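DUF1076 domain-containing protein (Salmonella typhi, PDB 6IAI) is a type III secretion effector of the NleG family that acts as an E3/E4 ubiquitin ligase and binds diubiquitin. Local coordinates at residues A[33-39]-A[107-111]; A[84-88]-A[101-105]. All coordinates share one frame; numbering follows the deposited sequence.

Interaction 1 of 2, residues A[33-39]-A[107-111]; sequences DNRIDKL and RLERQ
Gln111 reaches from the helix onto the backbone of Asp37, Lys38 and Leu39, so that one side-chain amide fastens an irregular loop to helix 91-113 in the N-terminal part of this NleG-family effector. Residues 33-39 belong to the loop between strand 22-25 and helix 41-53 and run past helix 91-113 without regular structure of their own. Gln111 OE1 accepts the backbone N-H of Leu39 at 2.8 Å from N, with an N-H...O angle of 162° and the donor tilted 20° from the carbonyl plane. On the other branch of the amide, NE2 gives a weak bond to Asp37 O at 3.3 Å. One good and one weak bond, from the two ends of the amide, favour this rotation of the group.

Arg107, followed outward, marks the other half of the contact. Its CB packs on Ile36 CD1 at 4.0 Å, and its CD lies near Arg35 CB and Ile36 O. With the chain extended from CG to NE, the guanidinium arrives beside Arg35, whose CB and CG lie over one of its faces, CB displaced toward the rim; Arg35 CG is 3.6 Å from Arg107 NE. The two guanidinium planes stand nearly perpendicular, at 89°, and Arg35 turns its NH1 back to Asn34 O. Arg107 NH2, at the tip, forms a long salt bridge with Asp33 OD2.

Between these polar ends, Ile36 CD1 meets the backbone N of Leu108, and Leu63 of strand 59-63 touches Ile36, Leu39 and Leu108 alike. In the same apolar patch, Leu39 CD1 rests 4.1 Å from Leu108 CD1.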
loop_
_atom_site.group_PDB
_atom_site.type_symbol
_atom_site.label_atom_id
_atom_site.label_comp_id
_atom_site.label_asym_id
_atom_site.label_seq_id
_atom_site.Cartn_x
_atom_site.Cartn_y
_atom_site.Cartn_z
ATOM N N ASP A 33 3.655 17.127 7.201
ATOM C CA ASP A 33 2.856 16.616 8.317
ATOM C C ASP A 33 3.082 15.087 8.595
ATOM O O ASP A 33 2.309 14.482 9.356
ATOM C CB ASP A 33 1.364 16.956 8.141
ATOM C CG ASP A 33 0.718 16.477 6.861
ATOM O OD1 ASP A 33 1.387 15.753 6.093
ATOM O OD2 ASP A 33 -0.471 16.806 6.635
ATOM N N ASN A 34 4.159 14.487 8.001
ATOM C CA ASN A 34 4.554 13.077 8.192
ATOM C C ASN A 34 3.502 12.088 7.578
ATOM O O ASN A 34 3.091 11.094 8.192
ATOM C CB ASN A 34 4.868 12.784 9.691
ATOM C CG ASN A 34 5.599 11.496 9.955
ATOM O OD1 ASN A 34 6.509 11.104 9.208
ATOM N ND2 ASN A 34 5.209 10.814 11.032
ATOM N N ARG A 35 3.055 12.424 6.366
ATOM C CA ARG A 35 2.067 11.671 5.628
ATOM C C ARG A 35 2.549 11.472 4.212
ATOM O O ARG A 35 3.393 12.230 3.742
ATOM C CB ARG A 35 0.703 12.406 5.602
ATOM C CG ARG A 35 -0.010 12.551 6.936
ATOM C CD ARG A 35 -0.461 11.238 7.542
ATOM N NE ARG A 35 -1.116 11.434 8.840
ATOM C CZ ARG A 35 -0.477 11.511 10.004
ATOM N NH1 ARG A 35 0.841 11.398 10.052
ATOM N NH2 ARG A 35 -1.155 11.693 11.130
ATOM N N ILE A 36 2.003 10.465 3.518
ATOM C CA ILE A 36 2.354 10.211 2.128
ATOM C C ILE A 36 1.816 11.353 1.241
ATOM O O ILE A 36 0.732 11.879 1.478
ATOM C CB ILE A 36 1.909 8.789 1.637
ATOM C CG1 ILE A 36 0.398 8.529 1.862
ATOM C CG2 ILE A 36 2.779 7.676 2.262
ATOM C CD1 ILE A 36 -0.272 7.576 0.888
ATOM N N ASP A 37 2.587 11.750 0.254
ATOM C CA ASP A 37 2.147 12.742 -0.715
ATOM C C ASP A 37 1.404 11.951 -1.800
ATOM O O ASP A 37 1.188 10.747 -1.654
ATOM C CB ASP A 37 3.369 13.493 -1.315
ATOM C CG ASP A 37 3.136 14.910 -1.827
ATOM O OD1 ASP A 37 1.969 15.253 -2.138
ATOM O OD2 ASP A 37 4.133 15.664 -1.960
ATOM N N LYS A 38 1.039 12.617 -2.895
ATOM C CA LYS A 38 0.348 12.000 -4.009
ATOM C C LYS A 38 1.302 11.032 -4.757
ATOM O O LYS A 38 2.393 11.442 -5.150
ATOM C CB LYS A 38 -0.233 13.125 -4.911
ATOM C CG LYS A 38 -0.760 12.721 -6.296
ATOM C CD LYS A 38 -1.967 11.748 -6.278
ATOM C CE LYS A 38 -2.588 11.568 -7.647
ATOM N NZ LYS A 38 -1.592 11.179 -8.697
ATOM N N LEU A 39 0.913 9.741 -4.902
ATOM C CA LEU A 39 1.680 8.753 -5.665
ATOM C C LEU A 39 1.521 9.084 -7.145
ATOM O O LEU A 39 0.556 9.752 -7.513
ATOM C CB LEU A 39 1.172 7.310 -5.452
ATOM C CG LEU A 39 1.097 6.663 -4.065
ATOM C CD1 LEU A 39 1.169 5.157 -4.200
ATOM C CD2 LEU A 39 2.183 7.115 -3.142
ATOM N N ARG A 107 -5.366 8.274 2.935
ATOM C CA ARG A 107 -4.815 8.988 1.773
ATOM C C ARG A 107 -4.646 8.076 0.586
ATOM O O ARG A 107 -5.048 8.443 -0.528
ATOM C CB ARG A 107 -3.492 9.670 2.137
ATOM C CG ARG A 107 -3.691 10.962 2.916
ATOM C CD ARG A 107 -2.437 11.361 3.651
ATOM N NE ARG A 107 -2.723 12.392 4.647
ATOM C CZ ARG A 107 -2.563 13.689 4.446
ATOM N NH1 ARG A 107 -2.086 14.137 3.286
ATOM N NH2 ARG A 107 -2.871 14.554 5.404
ATOM N N LEU A 108 -4.101 6.866 0.821
ATOM C CA LEU A 108 -3.942 5.871 -0.231
ATOM C C LEU A 108 -5.307 5.495 -0.834
ATOM O O LEU A 108 -5.459 5.525 -2.059
ATOM C CB LEU A 108 -3.149 4.632 0.262
ATOM C CG LEU A 108 -2.852 3.575 -0.800
ATOM C CD1 LEU A 108 -2.096 4.177 -1.998
ATOM C CD2 LEU A 108 -2.176 2.366 -0.190
ATOM N N GLU A 109 -6.313 5.230 0.025
ATOM C CA GLU A 109 -7.693 4.922 -0.410
ATOM C C GLU A 109 -8.291 6.039 -1.259
ATOM O O GLU A 109 -8.803 5.787 -2.351
ATOM C CB GLU A 109 -8.579 4.623 0.801
ATOM C CG GLU A 109 -9.746 3.734 0.424
ATOM C CD GLU A 109 -10.597 3.335 1.595
ATOM O OE1 GLU A 109 -10.190 2.408 2.333
ATOM O OE2 GLU A 109 -11.646 3.982 1.808
ATOM N N ARG A 110 -8.135 7.276 -0.794
ATOM C CA ARG A 110 -8.607 8.478 -1.475
ATOM C C ARG A 110 -7.981 8.594 -2.849
ATOM O O ARG A 110 -8.691 8.843 -3.810
ATOM C CB ARG A 110 -8.306 9.708 -0.602
ATOM C CG ARG A 110 -8.945 11.012 -1.074
ATOM C CD ARG A 110 -8.711 12.112 -0.053
ATOM N NE ARG A 110 -9.458 11.894 1.192
ATOM C CZ ARG A 110 -8.964 12.045 2.421
ATOM N NH1 ARG A 110 -7.697 12.413 2.597
ATOM N NH2 ARG A 110 -9.731 11.832 3.481
ATOM N N GLN A 111 -6.655 8.361 -2.970
ATOM C CA GLN A 111 -5.958 8.431 -4.266
ATOM C C GLN A 111 -6.358 7.294 -5.216
ATOM O O GLN A 111 -6.479 7.511 -6.427
ATOM C CB GLN A 111 -4.454 8.444 -4.064
ATOM C CG GLN A 111 -3.924 9.668 -3.304
ATOM C CD GLN A 111 -2.428 9.522 -3.138
ATOM O OE1 GLN A 111 -1.700 9.234 -4.100
ATOM N NE2 GLN A 111 -1.939 9.681 -1.910
#

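Interaction 2 of 2, residues A[84-88]-A[101-105]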
loop_
_atom_site.group_PDB
_atom_site.type_symbol
_atom_site.label_atom_id
_atom_site.label_comp_id
_atom_site.label_asym_id
_atom_site.label_seq_id
_atom_site.Cartn_x
_atom_site.Cartn_y
_atom_site.Cartn_z
ATOM N N VAL A 84 -8.504 0.212 1.599
ATOM C CA VAL A 84 -7.182 0.193 2.215
ATOM C C VAL A 84 -7.338 -0.035 3.692
ATOM O O VAL A 84 -8.069 0.693 4.352
ATOM C CB VAL A 84 -6.301 1.444 1.891
ATOM C CG1 VAL A 84 -4.912 1.337 2.525
ATOM C CG2 VAL A 84 -6.180 1.664 0.382
ATOM N N SER A 85 -6.652 -1.056 4.204
ATOM C CA SER A 85 -6.575 -1.395 5.625
ATOM C C SER A 85 -5.118 -1.711 5.970
ATOM O O SER A 85 -4.245 -1.585 5.119
ATOM C CB SER A 85 -7.503 -2.569 5.973
ATOM O OG SER A 85 -7.286 -3.730 5.185
ATOM N N PHE A 86 -4.853 -2.075 7.212
ATOM C CA PHE A 86 -3.529 -2.472 7.665
ATOM C C PHE A 86 -3.693 -3.370 8.859
ATOM O O PHE A 86 -4.686 -3.254 9.576
ATOM C CB PHE A 86 -2.599 -1.266 7.974
ATOM C CG PHE A 86 -3.002 -0.365 9.119
ATOM C CD1 PHE A 86 -2.581 -0.631 10.421
ATOM C CD2 PHE A 86 -3.774 0.768 8.893
ATOM C CE1 PHE A 86 -2.947 0.212 11.481
ATOM C CE2 PHE A 86 -4.146 1.603 9.952
ATOM C CZ PHE A 86 -3.731 1.318 11.239
ATOM N N SER A 87 -2.736 -4.275 9.072
ATOM C CA SER A 87 -2.777 -5.185 10.213
ATOM C C SER A 87 -1.370 -5.506 10.643
ATOM O O SER A 87 -0.467 -5.543 9.801
ATOM C CB SER A 87 -3.539 -6.468 9.861
ATOM O OG SER A 87 -2.814 -7.305 8.970
ATOM N N THR A 88 -1.184 -5.724 11.956
ATOM C CA THR A 88 0.099 -6.106 12.558
ATOM C C THR A 88 -0.087 -6.884 13.869
ATOM O O THR A 88 -1.116 -6.763 14.534
ATOM C CB THR A 88 1.061 -4.888 12.711
ATOM O OG1 THR A 88 2.386 -5.369 12.951
ATOM C CG2 THR A 88 0.633 -3.917 13.804
ATOM N N TRP A 101 -0.022 5.617 10.274
ATOM C CA TRP A 101 -0.432 4.443 9.539
ATOM C C TRP A 101 -1.871 4.608 9.027
ATOM O O TRP A 101 -2.099 4.496 7.819
ATOM C CB TRP A 101 -0.293 3.212 10.431
ATOM C CG TRP A 101 0.073 1.963 9.698
ATOM C CD1 TRP A 101 -0.092 1.713 8.365
ATOM C CD2 TRP A 101 0.581 0.750 10.275
ATOM N NE1 TRP A 101 0.334 0.441 8.066
ATOM C CE2 TRP A 101 0.733 -0.183 9.224
ATOM C CE3 TRP A 101 0.928 0.357 11.583
ATOM C CZ2 TRP A 101 1.224 -1.482 9.436
ATOM C CZ3 TRP A 101 1.432 -0.923 11.790
ATOM C CH2 TRP A 101 1.573 -1.827 10.723
ATOM N N GLN A 102 -2.817 4.969 9.935
ATOM C CA GLN A 102 -4.234 5.227 9.630
ATOM C C GLN A 102 -4.446 6.379 8.645
ATOM O O GLN A 102 -5.234 6.250 7.699
ATOM C CB GLN A 102 -5.041 5.437 10.926
ATOM C CG GLN A 102 -6.561 5.594 10.754
ATOM C CD GLN A 102 -7.233 4.346 10.236
ATOM O OE1 GLN A 102 -7.418 4.169 9.025
ATOM N NE2 GLN A 102 -7.603 3.449 11.139
ATOM N N GLY A 103 -3.742 7.481 8.865
ATOM C CA GLY A 103 -3.800 8.663 8.013
ATOM C C GLY A 103 -3.323 8.407 6.609
ATOM O O GLY A 103 -3.911 8.915 5.640
ATOM N N ASN A 104 -2.247 7.610 6.494
ATOM C CA ASN A 104 -1.671 7.217 5.209
ATOM C C ASN A 104 -2.618 6.250 4.489
ATOM O O ASN A 104 -2.801 6.369 3.277
ATOM C CB ASN A 104 -0.314 6.576 5.420
ATOM C CG ASN A 104 0.780 7.543 5.741
ATOM O OD1 ASN A 104 0.757 8.710 5.344
ATOM N ND2 ASN A 104 1.795 7.051 6.406
ATOM N N ALA A 105 -3.247 5.328 5.261
ATOM C CA ALA A 105 -4.220 4.371 4.747
ATOM C C ALA A 105 -5.405 5.101 4.109
ATOM O O ALA A 105 -5.772 4.757 2.983
ATOM C CB ALA A 105 -4.668 3.423 5.853
#
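Phe86 lays its ring over the five-membered ring of Trp101 in a face-to-face stack: the centroids are 3.9 Å apart and the planes differ by 14°. Trp101 CG stands over the centre of the phenyl face, while Phe86 CD1 lies above the indole, 3.5 Å from Trp101 CD2. The overlap extends to the methylene, since Trp101 CB makes a CH-pi contact 4.1 Å from the phenyl centroid. Phe86 CG sits between its backbone N and carbonyl carbon (chi1 65°), which carries the ring toward the helix. There its CD2 finds Ala105 CB at the ring edge, 4.1 Å away, and CE2 approaches the backbone N of Gln102 obliquely.

Flanking Phe86, Val84 makes an aliphatic contact and Thr88 packs on the indole. Val84 CG1 lies 3.9 Å from Ala105 CB, and Thr88 CB meets the far end of the indole at Trp101 CH2, 3.7 Å away.

The indole is held by more than stacking, because Trp101 NE1 donates to Leu67 O and Tyr68 meets the ring edge-to-face, both from strand 66-71. Helix 91-113 is thus packed against the end of edge strand 83-85, the loop that follows it, and the adjoining strand 66-71.

Overall arrangement
Interactions 1 and 2 lie on successive parts of helix 91-113, their centres about 11 Å apart. Along the chain, both segments of interaction 2 fall between the two segments of interaction 1: residues 33-39 come first, then 84-88, 101-105 and 107-111. The helix is therefore in contact with the loop that follows one edge strand of the four-stranded mixed sheet, 22-25, and with the other edge strand, 83-85, and the residues just after it. Two probable hydrogen bonds also join the contacts directly, Ile36 N to Asn104 OD1 at 2.8 Å and Val84 N to Glu109 OE1 at 2.9 Å. Early and late parts of this N-terminal region are so drawn into one compact unit.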